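Local coordinates for probable uracil-DNA glycosylase (PDB 5X55), which is probably a uracil-DNA glycosylase, a mimivirus member of the UDG superfamily, whose fold has a four-stranded parallel sheet with helices packed around it, at residues A[112-117]-A[121-126]; A[178-183]-A[280-285]; A[259-262]-A[267-270]. One frame throughout, in Å; residues are numbered along the deposited sequence.

Contact 1: A[112-117]-A[121-126]; sequences KSWIEC and CKVNLK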
# COMPACT_ATOMS: atom_id res chain seq x y z
N LYS A 112 13.19 -14.07 -6.16
CA LYS A 112 12.61 -15.20 -6.87
C LYS A 112 11.14 -14.94 -7.19
O LYS A 112 10.42 -14.27 -6.44
CB LYS A 112 12.74 -16.46 -6.01
CG LYS A 112 14.16 -16.91 -5.77
CD LYS A 112 14.32 -17.48 -4.35
CE LYS A 112 13.38 -18.65 -4.09
NZ LYS A 112 13.33 -19.03 -2.63
N SER A 113 10.68 -15.50 -8.31
CA SER A 113 9.27 -15.44 -8.65
C SER A 113 8.47 -16.44 -7.81
O SER A 113 9.02 -17.24 -7.06
CB SER A 113 9.05 -15.70 -10.15
OG SER A 113 9.29 -17.07 -10.48
N TRP A 114 7.15 -16.41 -7.97
CA TRP A 114 6.29 -17.31 -7.22
C TRP A 114 6.62 -18.78 -7.51
O TRP A 114 6.75 -19.59 -6.58
CB TRP A 114 4.83 -17.00 -7.51
CG TRP A 114 4.39 -15.78 -6.79
CD1 TRP A 114 4.67 -14.48 -7.13
CD2 TRP A 114 3.63 -15.72 -5.58
NE1 TRP A 114 4.12 -13.62 -6.21
CE2 TRP A 114 3.46 -14.35 -5.26
CE3 TRP A 114 3.05 -16.69 -4.75
CZ2 TRP A 114 2.75 -13.93 -4.13
CZ3 TRP A 114 2.34 -16.27 -3.63
CH2 TRP A 114 2.20 -14.90 -3.33
N ILE A 115 6.75 -19.14 -8.79
CA ILE A 115 7.01 -20.53 -9.12
C ILE A 115 8.41 -20.97 -8.68
O ILE A 115 8.66 -22.17 -8.51
CB ILE A 115 6.76 -20.78 -10.63
CG1 ILE A 115 6.70 -22.28 -10.93
CG2 ILE A 115 7.81 -20.10 -11.50
CD1 ILE A 115 5.63 -23.02 -10.12
N GLU A 116 9.33 -20.03 -8.45
CA GLU A 116 10.63 -20.40 -7.90
C GLU A 116 10.56 -20.63 -6.39
O GLU A 116 11.16 -21.60 -5.89
CB GLU A 116 11.67 -19.33 -8.25
CG GLU A 116 11.64 -19.00 -9.74
CD GLU A 116 12.75 -18.05 -10.19
OE1 GLU A 116 13.33 -18.27 -11.27
OE2 GLU A 116 13.03 -17.07 -9.47
N CYS A 117 9.84 -19.77 -5.64
CA CYS A 117 9.69 -19.96 -4.19
C CYS A 117 8.83 -21.16 -3.85
O CYS A 117 8.97 -21.73 -2.76
CB CYS A 117 9.04 -18.74 -3.52
SG CYS A 117 9.97 -17.24 -3.64
N CYS A 121 3.78 -25.38 -5.96
CA CYS A 121 2.56 -24.58 -5.77
C CYS A 121 2.02 -24.70 -4.35
O CYS A 121 0.83 -24.53 -4.12
CB CYS A 121 1.50 -24.94 -6.80
SG CYS A 121 2.19 -24.92 -8.47
N LYS A 122 2.90 -24.94 -3.38
CA LYS A 122 2.50 -25.10 -1.98
C LYS A 122 2.53 -23.74 -1.27
O LYS A 122 3.33 -23.51 -0.35
CB LYS A 122 3.44 -26.10 -1.31
CG LYS A 122 4.88 -25.70 -1.60
CD LYS A 122 5.87 -26.82 -1.75
CE LYS A 122 6.97 -26.25 -2.59
NZ LYS A 122 6.27 -25.48 -3.62
N VAL A 123 1.65 -22.83 -1.71
CA VAL A 123 1.69 -21.44 -1.24
C VAL A 123 1.55 -21.39 0.27
O VAL A 123 0.62 -21.97 0.86
CB VAL A 123 0.62 -20.58 -1.92
CG1 VAL A 123 0.46 -19.25 -1.16
CG2 VAL A 123 1.00 -20.31 -3.34
N ASN A 124 2.46 -20.68 0.92
CA ASN A 124 2.51 -20.58 2.37
C ASN A 124 2.81 -19.12 2.70
O ASN A 124 3.97 -18.73 2.80
CB ASN A 124 3.56 -21.53 2.92
CG ASN A 124 3.56 -21.61 4.42
OD1 ASN A 124 3.12 -20.69 5.11
ND2 ASN A 124 4.09 -22.70 4.94
N LEU A 125 1.75 -18.34 2.88
CA LEU A 125 1.91 -16.89 3.06
C LEU A 125 2.67 -16.54 4.34
O LEU A 125 3.41 -15.54 4.36
CB LEU A 125 0.55 -16.20 3.06
CG LEU A 125 -0.27 -16.23 1.77
CD1 LEU A 125 -1.66 -15.58 1.95
CD2 LEU A 125 0.48 -15.57 0.65
N LYS A 126 2.51 -17.35 5.40
CA LYS A 126 3.20 -17.07 6.67
C LYS A 126 4.72 -16.98 6.49
O LYS A 126 5.37 -16.14 7.12
CB LYS A 126 2.84 -18.14 7.70
CG LYS A 126 3.75 -18.18 8.92
CD LYS A 126 3.55 -17.00 9.86
CE LYS A 126 4.86 -16.60 10.54
NZ LYS A 126 5.55 -17.71 11.30
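Trp114 meets Val123 and Leu125 with the rim of its indole, not a face: both methyl groups lie near the ring plane, at the edge of the six-membered ring. The contact joins the single-turn helix 114-117 to the irregular chain that follows it, which bends through an inverse gamma turn centred on Lys122 before it passes the indole; no hydrogen bond links the two segments. Val123 CG2 lies 4.3 Å from Trp114 CZ3, and Leu125 CD2 reaches Trp114 CH2 from further along the chain. A large flat residue suits this place, since it can touch two branched side chains at once while its one polar atom, NE1, is hydrogen-bonded to Pro166 O. At the other end, Ile115 CD1 rests 4.3 Å from Cys121 SG. Cys121 has positive backbone angles (65°/29°), which add to the bend at Lys122. Helix 146-159 also packs on this chain, touching Cys121 and Leu125. Ser113 is the N-cap of helix 114-117, and the side chain of Glu116 accepts from its backbone: Ser113 N gives its hydrogen to Glu116 OE2 at 3.1 Å, approaching from 39° above the carboxylate plane.

Contact 2: A[178-183]-A[280-285]; sequences LPPGKI and IDYLTD
Aliphatic packing carries most of this contact, with Leu283 at its centre. One branch does the work: Leu283 CD2 lies 3.6 Å from Ile183 CD1 and 3.9 Å from Pro180 CB, while Leu283 CD1 only grazes the same isoleucine methyl, at 4.1 Å. The leucine and isoleucine side chains cross at about a right angle, and their closest contact is between these terminal methyls, CD1 of Ile183 and CD2 of Leu283. Ile183 has CG1 anti to the carbonyl carbon (chi1 -71°), and CD1 at the end of that longer branch is what spans the gap to the helix. Phe252 of strand 251-255 touches both residues, and in this buried, apolar setting aliphatic side chains are well suited.

The aromatic part is smaller. Tyr282 presents its ring edge to the proline, with CE2 4.2 Å from Pro180 CB, near the ring plane; the same ring also meets Phe137, their planes at about 60°.

In the fold, residues 178-183 lead from helix 173-177 into strand 185-189, an inner strand of the parallel sheet. Helix 273-286 belongs to the long connection between strands 251-255 and 291-295, which lie on either side of 185-189.

Backbone hydrogen bonds shape the first segment. Lys182 N binds Pro179 O at 2.9 Å and Ile183 N binds Pro180 O at 3.2 Å, the three-residue spacing of a 3-10 turn. Proline suits the start of this turn, where its restrained phi (-57°) fits and no N-H is needed. The turn brings Pro180 and Ile183 round to point at the same helix.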
# COMPACT_ATOMS: atom_id res chain seq x y z
N LEU A 178 7.68 -2.29 8.64
CA LEU A 178 7.02 -1.57 9.74
C LEU A 178 6.24 -2.47 10.66
O LEU A 178 5.16 -2.96 10.27
CB LEU A 178 6.07 -0.51 9.20
CG LEU A 178 6.60 0.87 8.88
CD1 LEU A 178 5.42 1.75 8.45
CD2 LEU A 178 7.30 1.40 10.12
N PRO A 179 6.68 -2.70 11.89
CA PRO A 179 5.80 -3.32 12.87
C PRO A 179 4.57 -2.47 13.09
O PRO A 179 4.61 -1.23 12.92
CB PRO A 179 6.67 -3.42 14.13
CG PRO A 179 7.78 -2.46 13.91
CD PRO A 179 8.01 -2.42 12.45
N PRO A 180 3.43 -3.07 13.45
CA PRO A 180 2.19 -2.29 13.57
C PRO A 180 2.30 -1.13 14.55
O PRO A 180 1.71 -0.07 14.32
CB PRO A 180 1.15 -3.32 14.02
CG PRO A 180 1.92 -4.50 14.50
CD PRO A 180 3.26 -4.49 13.81
N GLY A 181 3.05 -1.31 15.64
CA GLY A 181 3.21 -0.26 16.63
C GLY A 181 3.98 0.95 16.16
O GLY A 181 4.02 1.96 16.87
N LYS A 182 4.59 0.88 14.98
CA LYS A 182 5.33 2.00 14.44
C LYS A 182 4.63 2.67 13.28
O LYS A 182 5.16 3.64 12.73
CB LYS A 182 6.72 1.51 14.02
CG LYS A 182 7.45 0.85 15.18
CD LYS A 182 7.95 1.92 16.14
CE LYS A 182 9.31 2.43 15.71
NZ LYS A 182 9.39 3.92 15.55
N ILE A 183 3.46 2.19 12.89
CA ILE A 183 2.67 2.85 11.86
C ILE A 183 2.19 4.20 12.38
O ILE A 183 1.62 4.29 13.48
CB ILE A 183 1.49 1.97 11.45
CG1 ILE A 183 2.00 0.76 10.66
CG2 ILE A 183 0.47 2.77 10.66
CD1 ILE A 183 1.07 -0.43 10.71
N ILE A 280 -7.02 -3.77 8.38
CA ILE A 280 -7.52 -2.47 8.83
C ILE A 280 -8.09 -2.58 10.23
O ILE A 280 -7.77 -1.77 11.12
CB ILE A 280 -8.60 -1.93 7.86
CG1 ILE A 280 -8.15 -1.96 6.38
CG2 ILE A 280 -9.07 -0.54 8.28
CD1 ILE A 280 -7.03 -1.09 6.06
N ASP A 281 -8.95 -3.58 10.46
CA ASP A 281 -9.60 -3.73 11.76
C ASP A 281 -8.59 -4.00 12.85
O ASP A 281 -8.72 -3.47 13.97
CB ASP A 281 -10.64 -4.86 11.71
CG ASP A 281 -11.79 -4.55 10.76
OD1 ASP A 281 -11.97 -3.35 10.40
OD2 ASP A 281 -12.52 -5.49 10.35
N TYR A 282 -7.58 -4.81 12.56
CA TYR A 282 -6.53 -5.06 13.54
C TYR A 282 -5.85 -3.76 13.95
O TYR A 282 -5.62 -3.51 15.15
CB TYR A 282 -5.51 -6.05 12.97
CG TYR A 282 -4.38 -6.33 13.93
CD1 TYR A 282 -4.50 -7.31 14.91
CD2 TYR A 282 -3.20 -5.60 13.86
CE1 TYR A 282 -3.46 -7.57 15.80
CE2 TYR A 282 -2.16 -5.85 14.75
CZ TYR A 282 -2.29 -6.83 15.71
OH TYR A 282 -1.26 -7.08 16.58
N LEU A 283 -5.53 -2.91 12.97
CA LEU A 283 -4.81 -1.68 13.30
C LEU A 283 -5.69 -0.74 14.12
O LEU A 283 -5.26 -0.21 15.15
CB LEU A 283 -4.30 -0.99 12.03
CG LEU A 283 -3.21 -1.73 11.23
CD1 LEU A 283 -2.94 -0.98 9.94
CD2 LEU A 283 -1.94 -1.87 12.04
N THR A 284 -6.94 -0.52 13.68
CA THR A 284 -7.82 0.40 14.39
C THR A 284 -8.29 -0.14 15.74
O THR A 284 -8.67 0.64 16.62
CB THR A 284 -9.03 0.75 13.54
OG1 THR A 284 -9.80 -0.44 13.28
CG2 THR A 284 -8.58 1.37 12.22
N ASP A 285 -8.28 -1.46 15.93
CA ASP A 285 -8.66 -1.98 17.23
C ASP A 285 -7.50 -1.93 18.22
O ASP A 285 -7.72 -1.77 19.42
CB ASP A 285 -9.16 -3.42 17.12
CG ASP A 285 -10.43 -3.54 16.27
OD1 ASP A 285 -11.02 -2.50 15.86
OD2 ASP A 285 -10.83 -4.70 15.99

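Contact 3: A[259-262]-A[267-270]; sequences TTVL and VHAR
Thr259 and His268 share the shortest direct polar contact here: Thr259 OG1 and His268 ND1 are hydrogen-bonded at 2.9 Å, and either could be the donor. The hydroxyl lies at the edge of the imidazole, near its plane, and has a second partner in Trp272 NE1. With chi1 at 56°, Thr259 OG1 sits between its own backbone N and carbonyl carbon, which turns it to the ring. A water adds an indirect link, accepting from His268 N at 3.0 Å and donating to Thr259 O at 2.8 Å; it joins two backbone groups that do not bond each other directly.

A third bond is weak. Val267 N points at Thr260 OG1 almost straight (168°), but over 3.4 Å. The stronger partner of this hydroxyl is Glu264 O, within the connection between the two segments, so threonine suits a position where its single oxygen meets both Glu264 O and, weakly, Val267 N.

Strand 260-261 pairs antiparallel with strand 164-165 in a small two-stranded sheet, separate from the parallel one. After it the chain turns back, and Val267 and His268 lie beside it, before the chain goes on to helix 273-286.

Apolar packing adds to the polar bonds on the Val261 side. Val261 CG2 touches Val267 CG2 at 3.7 Å and lies 3.8 Å from His268 NE2, the valine and histidine side chains crossing at about a right angle. Histidine fits this buried site because its ring offers both a polar edge and a flat surface: beyond the two segments it stacks on the ring of Tyr157.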
# COMPACT_ATOMS: atom_id res chain seq x y z
N THR A 259 -1.97 -8.60 -4.75
CA THR A 259 -1.38 -9.20 -5.94
C THR A 259 -2.16 -8.84 -7.19
O THR A 259 -3.33 -8.44 -7.13
CB THR A 259 -1.31 -10.73 -5.84
OG1 THR A 259 -2.62 -11.25 -5.60
CG2 THR A 259 -0.39 -11.16 -4.71
N THR A 260 -1.50 -8.98 -8.33
CA THR A 260 -2.17 -9.08 -9.61
C THR A 260 -1.33 -10.01 -10.48
O THR A 260 -0.43 -10.70 -10.00
CB THR A 260 -2.42 -7.69 -10.21
OG1 THR A 260 -3.28 -7.82 -11.36
CG2 THR A 260 -1.12 -6.97 -10.59
N VAL A 261 -1.64 -10.06 -11.77
CA VAL A 261 -0.86 -10.83 -12.74
C VAL A 261 -0.12 -9.83 -13.61
O VAL A 261 -0.67 -8.78 -13.97
CB VAL A 261 -1.75 -11.76 -13.59
CG1 VAL A 261 -0.95 -12.40 -14.72
CG2 VAL A 261 -2.39 -12.83 -12.73
N LEU A 262 1.14 -10.15 -13.92
CA LEU A 262 1.93 -9.27 -14.77
C LEU A 262 1.17 -8.92 -16.05
O LEU A 262 0.61 -9.79 -16.72
CB LEU A 262 3.25 -9.96 -15.12
CG LEU A 262 4.33 -9.08 -15.74
CD1 LEU A 262 4.80 -8.06 -14.73
CD2 LEU A 262 5.47 -9.97 -16.21
N VAL A 267 -6.70 -8.01 -11.43
CA VAL A 267 -7.42 -9.27 -11.64
C VAL A 267 -7.64 -10.04 -10.35
O VAL A 267 -8.34 -11.06 -10.38
CB VAL A 267 -6.72 -10.18 -12.67
CG1 VAL A 267 -6.69 -9.51 -14.04
CG2 VAL A 267 -5.31 -10.56 -12.23
N HIS A 268 -7.10 -9.58 -9.21
CA HIS A 268 -7.27 -10.25 -7.93
C HIS A 268 -8.00 -9.37 -6.92
O HIS A 268 -7.69 -9.39 -5.72
CB HIS A 268 -5.93 -10.70 -7.36
CG HIS A 268 -5.23 -11.69 -8.23
ND1 HIS A 268 -3.89 -11.97 -8.10
CD2 HIS A 268 -5.68 -12.46 -9.25
CE1 HIS A 268 -3.54 -12.86 -9.00
NE2 HIS A 268 -4.61 -13.18 -9.71
N ALA A 269 -8.99 -8.61 -7.38
CA ALA A 269 -9.64 -7.62 -6.53
C ALA A 269 -10.50 -8.26 -5.44
O ALA A 269 -10.66 -7.67 -4.37
CB ALA A 269 -10.47 -6.67 -7.38
N ARG A 270 -11.10 -9.43 -5.68
CA ARG A 270 -11.88 -10.06 -4.62
C ARG A 270 -10.99 -10.84 -3.67
O ARG A 270 -11.29 -10.93 -2.47
CB ARG A 270 -12.95 -10.99 -5.19
CG ARG A 270 -14.00 -10.37 -6.11
CD ARG A 270 -15.19 -9.79 -5.34
NE ARG A 270 -15.23 -8.34 -5.51
CZ ARG A 270 -15.93 -7.70 -6.44
NH1 ARG A 270 -16.71 -8.39 -7.31
NH2 ARG A 270 -15.86 -6.37 -6.50
O HOH W 1 -5.48 -7.24 -8.38

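Contacts 1 and 3 are neighbours, with centres 16 Å apart, and they touch directly: Trp114 CZ2 packs on Thr259 CG2 at 4.2 Å. They also share surroundings, since helix 146-159 lies against Leu125 in the first and supplies Tyr157 to the third, while Leu171 touches both Leu125 and Thr259. Contact 2 stands apart at the parallel sheet, its centre 26 Å from that of contact 1 and 24 Å from that of contact 3, with nearest atoms about 13 Å and 12 Å away. Its link to contact 3 runs through the chain: residues 267-270 lead into helix 273-286, whose later turns carry Tyr282 and Leu283.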